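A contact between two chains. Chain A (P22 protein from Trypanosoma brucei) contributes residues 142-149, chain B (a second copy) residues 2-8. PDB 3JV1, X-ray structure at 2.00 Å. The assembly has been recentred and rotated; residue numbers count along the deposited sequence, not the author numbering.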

ATOM      1  N   THR A 142      27.556   4.689   6.411  1.00 32.98           N
ATOM      2  CA  THR A 142      27.668   3.455   7.196  1.00 34.91           C
ATOM      3  C   THR A 142      28.457   3.686   8.500  1.00 34.50           C
ATOM      4  O   THR A 142      28.073   3.181   9.556  1.00 34.02           O
ATOM      5  CB  THR A 142      28.306   2.300   6.359  1.00 37.48           C
ATOM      6  OG1 THR A 142      28.453   1.130   7.177  1.00 39.79           O
ATOM      7  CG2 THR A 142      29.658   2.691   5.854  1.00 43.12           C
ATOM      8  N   SER A 143      29.537   4.461   8.432  1.00 32.86           N
ATOM      9  CA  SER A 143      30.339   4.778   9.619  1.00 34.57           C
ATOM     10  C   SER A 143      29.533   5.620  10.618  1.00 32.94           C
ATOM     11  O   SER A 143      29.670   5.466  11.825  1.00 31.20           O
ATOM     12  CB  SER A 143      31.593   5.554   9.216  1.00 36.76           C
ATOM     13  OG  SER A 143      32.365   4.802   8.306  1.00 45.35           O
ATOM     14  N   TYR A 144      28.716   6.530  10.098  1.00 31.65           N
ATOM     15  CA  TYR A 144      27.858   7.383  10.917  1.00 32.26           C
ATOM     16  C   TYR A 144      26.874   6.496  11.710  1.00 32.00           C
ATOM     17  O   TYR A 144      26.648   6.698  12.904  1.00 31.42           O
ATOM     18  CB  TYR A 144      27.096   8.344   9.998  1.00 30.89           C
ATOM     19  CG  TYR A 144      26.097   9.249  10.676  1.00 32.18           C
ATOM     20  CD1 TYR A 144      26.492  10.459  11.246  1.00 32.03           C
ATOM     21  CD2 TYR A 144      24.740   8.922  10.695  1.00 31.71           C
ATOM     22  CE1 TYR A 144      25.558  11.325  11.810  1.00 31.20           C
ATOM     23  CE2 TYR A 144      23.803   9.776  11.255  1.00 29.99           C
ATOM     24  CZ  TYR A 144      24.211  10.972  11.807  1.00 34.72           C
ATOM     25  OH  TYR A 144      23.271  11.818  12.346  1.00 35.99           O
ATOM     26  N   LEU A 145      26.293   5.508  11.038  1.00 29.86           N
ATOM     27  CA  LEU A 145      25.359   4.602  11.691  1.00 29.77           C
ATOM     28  C   LEU A 145      26.080   3.706  12.695  1.00 30.67           C
ATOM     29  O   LEU A 145      25.568   3.435  13.782  1.00 28.77           O
ATOM     30  CB  LEU A 145      24.651   3.740  10.651  1.00 30.38           C
ATOM     31  CG  LEU A 145      23.676   4.486   9.747  1.00 28.88           C
ATOM     32  CD1 LEU A 145      23.279   3.595   8.600  1.00 31.06           C
ATOM     33  CD2 LEU A 145      22.456   4.918  10.557  1.00 32.98           C
ATOM     34  N   SER A 146      27.273   3.253  12.331  1.00 30.09           N
ATOM     35  CA  SER A 146      28.038   2.393  13.213  1.00 34.34           C
ATOM     36  C   SER A 146      28.438   3.110  14.507  1.00 33.57           C
ATOM     37  O   SER A 146      28.421   2.515  15.575  1.00 34.36           O
ATOM     38  CB  SER A 146      29.281   1.874  12.494  1.00 35.49           C
ATOM     39  OG  SER A 146      29.870   0.831  13.245  1.00 42.89           O
ATOM     40  N   ALA A 147      28.791   4.386  14.416  1.00 33.09           N
ATOM     41  CA  ALA A 147      29.175   5.147  15.604  1.00 34.52           C
ATOM     42  C   ALA A 147      28.001   5.277  16.571  1.00 35.23           C
ATOM     43  O   ALA A 147      28.186   5.605  17.744  1.00 33.30           O
ATOM     44  CB  ALA A 147      29.677   6.531  15.210  1.00 34.84           C
ATOM     45  N   ARG A 148      26.794   5.025  16.074  1.00 34.38           N
ATOM     46  CA  ARG A 148      25.607   5.115  16.902  1.00 33.45           C
ATOM     47  C   ARG A 148      25.064   3.743  17.312  1.00 34.54           C
ATOM     48  O   ARG A 148      23.945   3.632  17.811  1.00 36.92           O
ATOM     49  CB  ARG A 148      24.536   5.938  16.172  1.00 33.65           C
ATOM     50  CG  ARG A 148      24.958   7.395  16.001  1.00 31.21           C
ATOM     51  CD  ARG A 148      24.113   8.180  15.004  1.00 30.37           C
ATOM     52  NE  ARG A 148      24.455   9.595  15.090  1.00 31.48           N
ATOM     53  CZ  ARG A 148      25.672  10.079  14.852  1.00 32.72           C
ATOM     54  NH1 ARG A 148      26.654   9.263  14.494  1.00 30.07           N
ATOM     55  NH2 ARG A 148      25.926  11.364  15.036  1.00 31.44           N
ATOM     56  N   GLY A 149      25.858   2.699  17.110  1.00 34.03           N
ATOM     57  CA  GLY A 149      25.415   1.367  17.493  1.00 34.84           C
ATOM     58  C   GLY A 149      24.634   0.592  16.449  1.00 35.53           C
ATOM     59  O   GLY A 149      24.293  -0.569  16.668  1.00 37.33           O
TER
ATOM     60  N   VAL B   2      34.205  11.800  14.991  1.00 63.85           N
ATOM     61  CA  VAL B   2      34.948  11.620  13.748  1.00 62.48           C
ATOM     62  C   VAL B   2      34.044  11.186  12.591  1.00 60.17           C
ATOM     63  O   VAL B   2      34.124  11.739  11.493  1.00 59.15           O
ATOM     64  CB  VAL B   2      36.076  10.584  13.925  1.00 63.69           C
ATOM     65  CG1 VAL B   2      36.818  10.384  12.607  1.00 64.22           C
ATOM     66  CG2 VAL B   2      37.040  11.058  15.009  1.00 63.88           C
ATOM     67  N   SER B   3      33.185  10.203  12.837  1.00 57.47           N
ATOM     68  CA  SER B   3      32.270   9.714  11.808  1.00 55.15           C
ATOM     69  C   SER B   3      31.393  10.855  11.285  1.00 53.21           C
ATOM     70  O   SER B   3      31.122  10.945  10.091  1.00 52.34           O
ATOM     71  CB  SER B   3      31.376   8.604  12.374  1.00 54.42           C
ATOM     72  OG  SER B   3      30.545   9.097  13.413  1.00 55.80           O
ATOM     73  N   ASP B   4      30.954  11.723  12.192  1.00 50.19           N
ATOM     74  CA  ASP B   4      30.118  12.856  11.824  1.00 48.25           C
ATOM     75  C   ASP B   4      30.919  13.869  11.011  1.00 48.29           C
ATOM     76  O   ASP B   4      30.382  14.538  10.127  1.00 47.06           O
ATOM     77  CB  ASP B   4      29.557  13.527  13.074  1.00 48.10           C
ATOM     78  CG  ASP B   4      28.755  12.567  13.949  1.00 49.54           C
ATOM     79  OD1 ASP B   4      28.077  13.047  14.878  1.00 50.84           O
ATOM     80  OD2 ASP B   4      28.806  11.338  13.720  1.00 48.58           O
ATOM     81  N   GLN B   5      32.204  13.987  11.320  1.00 46.98           N
ATOM     82  CA  GLN B   5      33.070  14.909  10.603  1.00 45.83           C
ATOM     83  C   GLN B   5      33.256  14.365   9.180  1.00 42.58           C
ATOM     84  O   GLN B   5      33.209  15.117   8.212  1.00 40.06           O
ATOM     85  CB  GLN B   5      34.410  15.026  11.340  1.00 48.25           C
ATOM     86  CG  GLN B   5      35.305  16.152  10.859  1.00 52.07           C
ATOM     87  CD  GLN B   5      36.420  16.469  11.844  1.00 55.51           C
ATOM     88  OE1 GLN B   5      37.342  17.223  11.534  1.00 57.69           O
ATOM     89  NE2 GLN B   5      36.334  15.901  13.042  1.00 55.66           N
ATOM     90  N   ARG B   6      33.447  13.053   9.071  1.00 41.40           N
ATOM     91  CA  ARG B   6      33.601  12.384   7.782  1.00 41.25           C
ATOM     92  C   ARG B   6      32.357  12.578   6.914  1.00 39.69           C
ATOM     93  O   ARG B   6      32.465  12.869   5.725  1.00 38.35           O
ATOM     94  CB  ARG B   6      33.818  10.888   7.979  1.00 43.46           C
ATOM     95  CG  ARG B   6      35.185  10.502   8.504  1.00 50.14           C
ATOM     96  CD  ARG B   6      35.248   9.003   8.781  1.00 54.15           C
ATOM     97  NE  ARG B   6      34.711   8.217   7.672  1.00 56.78           N
ATOM     98  CZ  ARG B   6      34.774   6.890   7.597  1.00 57.55           C
ATOM     99  NH1 ARG B   6      35.352   6.193   8.570  1.00 57.15           N
ATOM    100  NH2 ARG B   6      34.261   6.261   6.546  1.00 55.48           N
ATOM    101  N   LEU B   7      31.177  12.408   7.512  1.00 37.79           N
ATOM    102  CA  LEU B   7      29.924  12.561   6.776  1.00 35.19           C
ATOM    103  C   LEU B   7      29.732  14.010   6.361  1.00 34.15           C
ATOM    104  O   LEU B   7      29.200  14.298   5.283  1.00 31.69           O
ATOM    105  CB  LEU B   7      28.727  12.091   7.618  1.00 34.37           C
ATOM    106  CG  LEU B   7      27.372  12.154   6.896  1.00 35.07           C
ATOM    107  CD1 LEU B   7      27.491  11.499   5.518  1.00 34.66           C
ATOM    108  CD2 LEU B   7      26.301  11.456   7.727  1.00 37.32           C
ATOM    109  N   SER B   8      30.168  14.926   7.222  1.00 34.07           N
ATOM    110  CA  SER B   8      30.072  16.352   6.929  1.00 34.37           C
ATOM    111  C   SER B   8      30.939  16.682   5.709  1.00 33.31           C
ATOM    112  O   SER B   8      30.500  17.366   4.788  1.00 33.26           O
ATOM    113  CB  SER B   8      30.549  17.172   8.131  1.00 37.28           C
ATOM    114  OG  SER B   8      30.526  18.555   7.829  1.00 42.16           O
TER

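The two helical segments run nearly antiparallel: their N-to-C directions differ by 156°, and their axes approach to 8.4 Å. The register is set where Tyr144(A) CA lies 5.1 Å from Ser3(B) CA. So close an approach is compatible with the small side chain of Ser3(B), which points toward chain A; its CB sits 4.0 Å from Tyr144(A) CA and 3.6 Å from the carbonyl O of Ser143(A). Together the two stretches bury 327 Å².

The polar centre of the contact is a salt bridge between Arg148(A) and Asp4(B). Neither CA-to-CB bond points at the opposing stretch, but the ends of both side chains come nearer and meet. Arg148(A) NH2 donates to Asp4(B) OD1 at 2.7 Å (N-H...O angle 152°), and NH1 of the same arginine donates to Asp4(B) OD2 at 3.1 Å (148°). A weak third bond joins Arg148(A) NH2 to Asp4(B) OD2 at 3.2 Å (144°). OD1 lies near the guanidinium plane, where the N-H bonds point. Each partner is also held within its own chain: Arg148(A) NH1 donates to Tyr144(A) O at 3.0 Å, and Ser3(B) OG donates to Asp4(B) OD2 at 2.9 Å.

Apolar packing centres on Tyr144(A). Leu7(B) CD2 lies 3.9 Å from the ring centroid and 25° off the ring normal, the geometry of a CH-pi contact over the face. Ala147(A) CB touches Ser3(B) OG at 3.3 Å, a van der Waals contact.

Proximity alone does not establish a bond between Ser143(A) and Arg6(B). Ser143(A) OG is 3.0 Å from Arg6(B) NH2, yet it lies over the guanidinium face, away from the in-plane N-H directions, and the angle is too poor for a hydrogen bond. That hydroxyl is hydrogen-bonded elsewhere in the structure.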